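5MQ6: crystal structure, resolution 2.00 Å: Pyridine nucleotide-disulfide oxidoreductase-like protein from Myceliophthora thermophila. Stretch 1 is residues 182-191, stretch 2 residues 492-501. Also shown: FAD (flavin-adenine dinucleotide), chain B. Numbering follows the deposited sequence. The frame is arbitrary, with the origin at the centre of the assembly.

Stretch 1 (182-191) NVKTIRWDDE
Stretch 2 (492-501) TGVDIYGRGG

Two segments of one chain, at least 308 residues apart in sequence wherever they touch, lie side by side as parallel strands. The first strand, running through 182-188, begins earlier in the chain; its partner, 495-497, is short. Their axes approach to 4.7 Å and their N-to-C directions differ by 3°. The register pairs T185 with D495, I186 with I496 and R187 with Y497, at CA-CA distances of 4.7, 4.8 and 4.7 Å. Phi/psi values are extended, for example -131/119 at I186 and -121/120 at I496, whereas K184 departs at -112/-34.

Four backbone hydrogen bonds fix this register. D495 N donates to K184 O (2.9 Å, 156° at the hydrogen), I186 N to D495 O (2.8 Å, 160°), Y497 N to I186 O (2.8 Å, 168°) and W188 N to Y497 O (2.9 Å, 164°). D495 and Y497 thus use both N and O, while I186 answers with its own N and O between them, the alternation expected of parallel strands. Each acceptor also receives a CA-H...O contact: V494 CA to K184 O at 3.2 Å, T185 CA to D495 O at 3.2 Å, I496 CA to I186 O at 3.3 Å and R187 CA to Y497 O at 3.4 Å.

I186 and I496 share one face of the sheet, both with chi1 m and chi2 t; I186 CB lies 4.3 Å from I496 CG1. V494, chi1 m, extends this apolar patch, its CG2 4.1 Å from I186 CD1 and its CG1 3.9 Å from CG1 of V183 (chi1 t).

T185, R187, D495 and Y497 occupy the other face. R187 (t, t, m, chi4 -86°) lays its guanidinium flat on the Y497 ring (chi1 m, chi2 -78°), centres 4.2 Å apart and planes at 18°, so the cation meets the pi cloud while its N-H groups remain free to bond in its plane. R187 NH1 donates to water 1 (3.2 Å), which donates to G501 O (2.9 Å). T185 CG2 meets the ring edge, 4.0 Å from Y497 CE2.

Beyond the strands, D190 (chi1 m, chi2 -69°) satisfies two donors: OD1 forms a salt bridge with R499 NH1 (2.8 Å), and OD2 accepts from G500 N (3.1 Å, 163°). R499 (m, t, t, chi4 -72°) has its guanidinium face against W188 (chi1 t, chi2 -113°), NH1 to NE1 4.0 Å; its NE is bonded elsewhere in the structure. G501 N makes a weak bond to G498 O (2.9 Å). G500 and G501 have positive phi, 61° and 65°, which favours glycine.

At the opposite end, G493 (78/28) closes a helix in a Schellman motif. The FAD adenine bridges the stretches: V183 N donates to FAD N1A (3.0 Å, 168°), and FAD N6A donates to both V183 O (3.1 Å, 172°) and T492 O (2.9 Å, 177°), so both backbone polar atoms of V183 are satisfied by the cofactor.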

# COMPACT_ATOMS: atom_id res chain seq x y z
N ASN A 182 -8.54 14.52 10.34
CA ASN A 182 -9.28 13.39 9.89
C ASN A 182 -10.51 13.82 9.15
O ASN A 182 -11.39 14.48 9.69
CB ASN A 182 -9.67 12.51 11.07
CG ASN A 182 -10.42 11.24 10.64
OD1 ASN A 182 -10.15 10.60 9.59
ND2 ASN A 182 -11.37 10.84 11.47
N VAL A 183 -10.61 13.36 7.91
CA VAL A 183 -11.83 13.56 7.11
C VAL A 183 -12.77 12.45 7.45
O VAL A 183 -12.37 11.29 7.43
CB VAL A 183 -11.54 13.55 5.58
CG1 VAL A 183 -12.80 13.85 4.81
CG2 VAL A 183 -10.44 14.56 5.23
N LYS A 184 -14.04 12.78 7.71
CA LYS A 184 -15.07 11.75 8.06
C LYS A 184 -16.14 11.55 7.01
O LYS A 184 -16.61 10.44 6.82
CB LYS A 184 -15.79 12.15 9.39
CG LYS A 184 -14.87 12.07 10.58
CD LYS A 184 -14.84 13.30 11.46
CE LYS A 184 -15.94 13.35 12.51
NZ LYS A 184 -16.39 14.79 12.91
N THR A 185 -16.51 12.63 6.32
CA THR A 185 -17.64 12.66 5.42
C THR A 185 -17.30 13.55 4.27
O THR A 185 -16.71 14.61 4.46
CB THR A 185 -18.83 13.23 6.17
OG1 THR A 185 -19.13 12.32 7.21
CG2 THR A 185 -20.00 13.20 5.39
N ILE A 186 -17.71 13.15 3.08
CA ILE A 186 -17.59 13.96 1.87
C ILE A 186 -18.98 13.92 1.24
O ILE A 186 -19.52 12.86 0.89
CB ILE A 186 -16.52 13.31 1.01
CG1 ILE A 186 -15.20 13.20 1.79
CG2 ILE A 186 -16.36 14.02 -0.30
CD1 ILE A 186 -14.14 12.47 1.01
N ARG A 187 -19.60 15.09 1.11
CA ARG A 187 -20.98 15.16 0.73
C ARG A 187 -21.18 16.17 -0.37
O ARG A 187 -20.82 17.32 -0.21
CB ARG A 187 -21.77 15.59 1.97
CG ARG A 187 -23.27 15.66 1.76
CD ARG A 187 -24.08 16.00 3.07
NE ARG A 187 -23.84 14.97 4.10
CZ ARG A 187 -24.50 13.82 4.23
NH1 ARG A 187 -25.51 13.47 3.41
NH2 ARG A 187 -24.13 13.00 5.16
N TRP A 188 -21.78 15.74 -1.48
CA TRP A 188 -22.09 16.63 -2.60
C TRP A 188 -23.37 17.41 -2.27
O TRP A 188 -24.36 16.82 -1.81
CB TRP A 188 -22.39 15.82 -3.84
CG TRP A 188 -22.80 16.64 -5.08
CD1 TRP A 188 -23.98 16.65 -5.67
CD2 TRP A 188 -21.96 17.50 -5.84
NE1 TRP A 188 -23.96 17.47 -6.77
CE2 TRP A 188 -22.74 18.03 -6.89
CE3 TRP A 188 -20.63 17.89 -5.73
CZ2 TRP A 188 -22.24 18.89 -7.82
CZ3 TRP A 188 -20.13 18.80 -6.67
CH2 TRP A 188 -20.90 19.26 -7.68
N ASP A 189 -23.36 18.70 -2.59
CA ASP A 189 -24.50 19.57 -2.40
C ASP A 189 -25.08 19.96 -3.76
O ASP A 189 -24.45 20.79 -4.43
CB ASP A 189 -23.99 20.79 -1.63
CG ASP A 189 -25.10 21.73 -1.20
OD1 ASP A 189 -26.20 21.77 -1.81
OD2 ASP A 189 -24.81 22.46 -0.23
N ASP A 190 -26.25 19.35 -4.15
CA ASP A 190 -26.92 19.57 -5.43
C ASP A 190 -27.20 21.05 -5.64
O ASP A 190 -27.26 21.50 -6.77
CB ASP A 190 -28.21 18.74 -5.63
CG ASP A 190 -27.95 17.19 -5.87
OD1 ASP A 190 -27.41 16.81 -6.96
OD2 ASP A 190 -28.32 16.32 -5.00
N GLU A 191 -27.39 21.81 -4.58
CA GLU A 191 -27.77 23.21 -4.75
C GLU A 191 -26.60 24.06 -5.14
O GLU A 191 -26.57 24.55 -6.22
CB GLU A 191 -28.46 23.80 -3.51
CG GLU A 191 -29.88 23.25 -3.34
CD GLU A 191 -30.81 24.18 -2.54
OE1 GLU A 191 -30.36 25.22 -1.99
OE2 GLU A 191 -32.02 23.84 -2.49
N THR A 492 -10.84 4.67 2.53
CA THR A 492 -10.36 5.95 3.02
C THR A 492 -10.90 6.27 4.38
O THR A 492 -10.42 7.22 5.00
CB THR A 492 -10.41 7.15 1.97
OG1 THR A 492 -11.21 8.25 2.35
CG2 THR A 492 -10.62 6.80 0.63
N GLY A 493 -11.87 5.48 4.85
CA GLY A 493 -12.42 5.66 6.19
C GLY A 493 -13.43 6.84 6.29
O GLY A 493 -13.61 7.44 7.36
N VAL A 494 -14.11 7.15 5.18
CA VAL A 494 -15.07 8.28 5.10
C VAL A 494 -16.40 7.77 4.64
O VAL A 494 -16.47 6.79 3.96
CB VAL A 494 -14.57 9.36 4.10
CG1 VAL A 494 -13.25 9.97 4.59
CG2 VAL A 494 -14.28 8.75 2.70
N ASP A 495 -17.46 8.45 4.96
CA ASP A 495 -18.70 8.23 4.24
C ASP A 495 -18.72 9.23 3.09
O ASP A 495 -18.44 10.43 3.29
CB ASP A 495 -19.87 8.49 5.16
CG ASP A 495 -19.94 7.49 6.31
OD1 ASP A 495 -19.57 6.30 6.11
OD2 ASP A 495 -20.38 7.90 7.40
N ILE A 496 -19.13 8.75 1.92
CA ILE A 496 -19.18 9.58 0.71
C ILE A 496 -20.60 9.59 0.20
O ILE A 496 -21.13 8.52 -0.11
CB ILE A 496 -18.22 9.08 -0.39
CG1 ILE A 496 -16.80 9.10 0.16
CG2 ILE A 496 -18.24 10.02 -1.63
CD1 ILE A 496 -15.67 8.74 -0.76
N TYR A 497 -21.20 10.80 0.11
CA TYR A 497 -22.61 10.92 -0.33
C TYR A 497 -22.60 11.80 -1.56
O TYR A 497 -22.05 12.87 -1.52
CB TYR A 497 -23.51 11.53 0.72
CG TYR A 497 -23.49 10.71 1.99
CD1 TYR A 497 -24.22 9.50 2.11
CD2 TYR A 497 -22.70 11.11 3.07
CE1 TYR A 497 -24.20 8.77 3.29
CE2 TYR A 497 -22.66 10.37 4.27
CZ TYR A 497 -23.41 9.20 4.36
OH TYR A 497 -23.31 8.52 5.55
N GLY A 498 -23.21 11.36 -2.64
CA GLY A 498 -23.26 12.13 -3.85
C GLY A 498 -24.65 12.68 -4.18
O GLY A 498 -25.41 13.07 -3.29
N ARG A 499 -24.97 12.69 -5.49
CA ARG A 499 -26.28 13.15 -5.95
C ARG A 499 -27.42 12.41 -5.23
O ARG A 499 -27.40 11.20 -5.06
CB ARG A 499 -26.46 13.01 -7.48
CG ARG A 499 -25.55 13.88 -8.30
CD ARG A 499 -25.91 13.79 -9.79
NE ARG A 499 -25.24 14.86 -10.48
CZ ARG A 499 -25.55 16.18 -10.40
NH1 ARG A 499 -26.57 16.62 -9.64
NH2 ARG A 499 -24.83 17.08 -11.09
N GLY A 500 -28.43 13.18 -4.85
CA GLY A 500 -29.55 12.64 -4.09
C GLY A 500 -29.18 12.07 -2.75
O GLY A 500 -29.91 11.26 -2.25
N GLY A 501 -28.06 12.48 -2.17
CA GLY A 501 -27.60 11.86 -0.92
C GLY A 501 -27.20 10.38 -0.98
O GLY A 501 -26.93 9.78 0.08
PA FAD B . -0.06 7.16 1.71
O1A FAD B . -0.66 6.08 2.55
O2A FAD B . 1.45 7.32 1.60
O5B FAD B . -0.64 8.56 2.23
C5B FAD B . -2.00 8.71 2.45
C4B FAD B . -2.20 9.61 3.65
O4B FAD B . -3.61 9.91 3.71
C3B FAD B . -1.83 9.00 5.00
O3B FAD B . -1.12 9.94 5.76
C2B FAD B . -3.16 8.72 5.65
O2B FAD B . -3.11 8.77 7.05
C1B FAD B . -4.02 9.81 5.04
N9A FAD B . -5.43 9.52 5.13
C8A FAD B . -6.06 8.39 4.70
N7A FAD B . -7.35 8.50 4.99
C5A FAD B . -7.59 9.67 5.62
C6A FAD B . -8.79 10.35 6.13
N6A FAD B . -10.01 9.85 6.13
N1A FAD B . -8.56 11.55 6.60
C2A FAD B . -7.33 12.10 6.66
N3A FAD B . -6.19 11.59 6.24
C4A FAD B . -6.30 10.33 5.72
N1 FAD B . 5.20 0.67 -2.00
C2 FAD B . 6.10 0.56 -3.03
O2 FAD B . 5.72 0.62 -4.20
N3 FAD B . 7.40 0.37 -2.78
C4 FAD B . 7.84 0.29 -1.52
O4 FAD B . 9.04 0.13 -1.35
C4X FAD B . 6.96 0.40 -0.34
N5 FAD B . 7.36 0.30 0.97
C5X FAD B . 6.43 0.42 1.95
C6 FAD B . 6.83 0.31 3.37
C7 FAD B . 5.74 0.45 4.35
C7M FAD B . 6.03 0.36 5.83
C8 FAD B . 4.31 0.67 3.96
C8M FAD B . 3.18 0.83 4.97
C9 FAD B . 3.98 0.76 2.62
C9A FAD B . 4.98 0.65 1.61
N10 FAD B . 4.58 0.72 0.27
C10 FAD B . 5.56 0.63 -0.72
C1' FAD B . 3.18 1.01 -0.13
C2' FAD B . 3.00 2.57 0.05
O2' FAD B . 1.83 2.82 0.84
C3' FAD B . 2.94 3.38 -1.30
O3' FAD B . 4.16 3.17 -2.02
C4' FAD B . 2.86 4.92 -1.20
O4' FAD B . 3.72 5.54 -0.14
C5' FAD B . 1.39 5.36 -1.03
O5' FAD B . 1.33 6.79 -1.35
P FAD B . -0.15 7.41 -1.13
O1P FAD B . 0.09 8.96 -1.04
O2P FAD B . -1.05 6.76 -2.20
O3P FAD B . -0.70 6.79 0.29
O HOH W 1 -27.59 11.25 2.55
O HOH W 2 -24.89 14.46 -0.99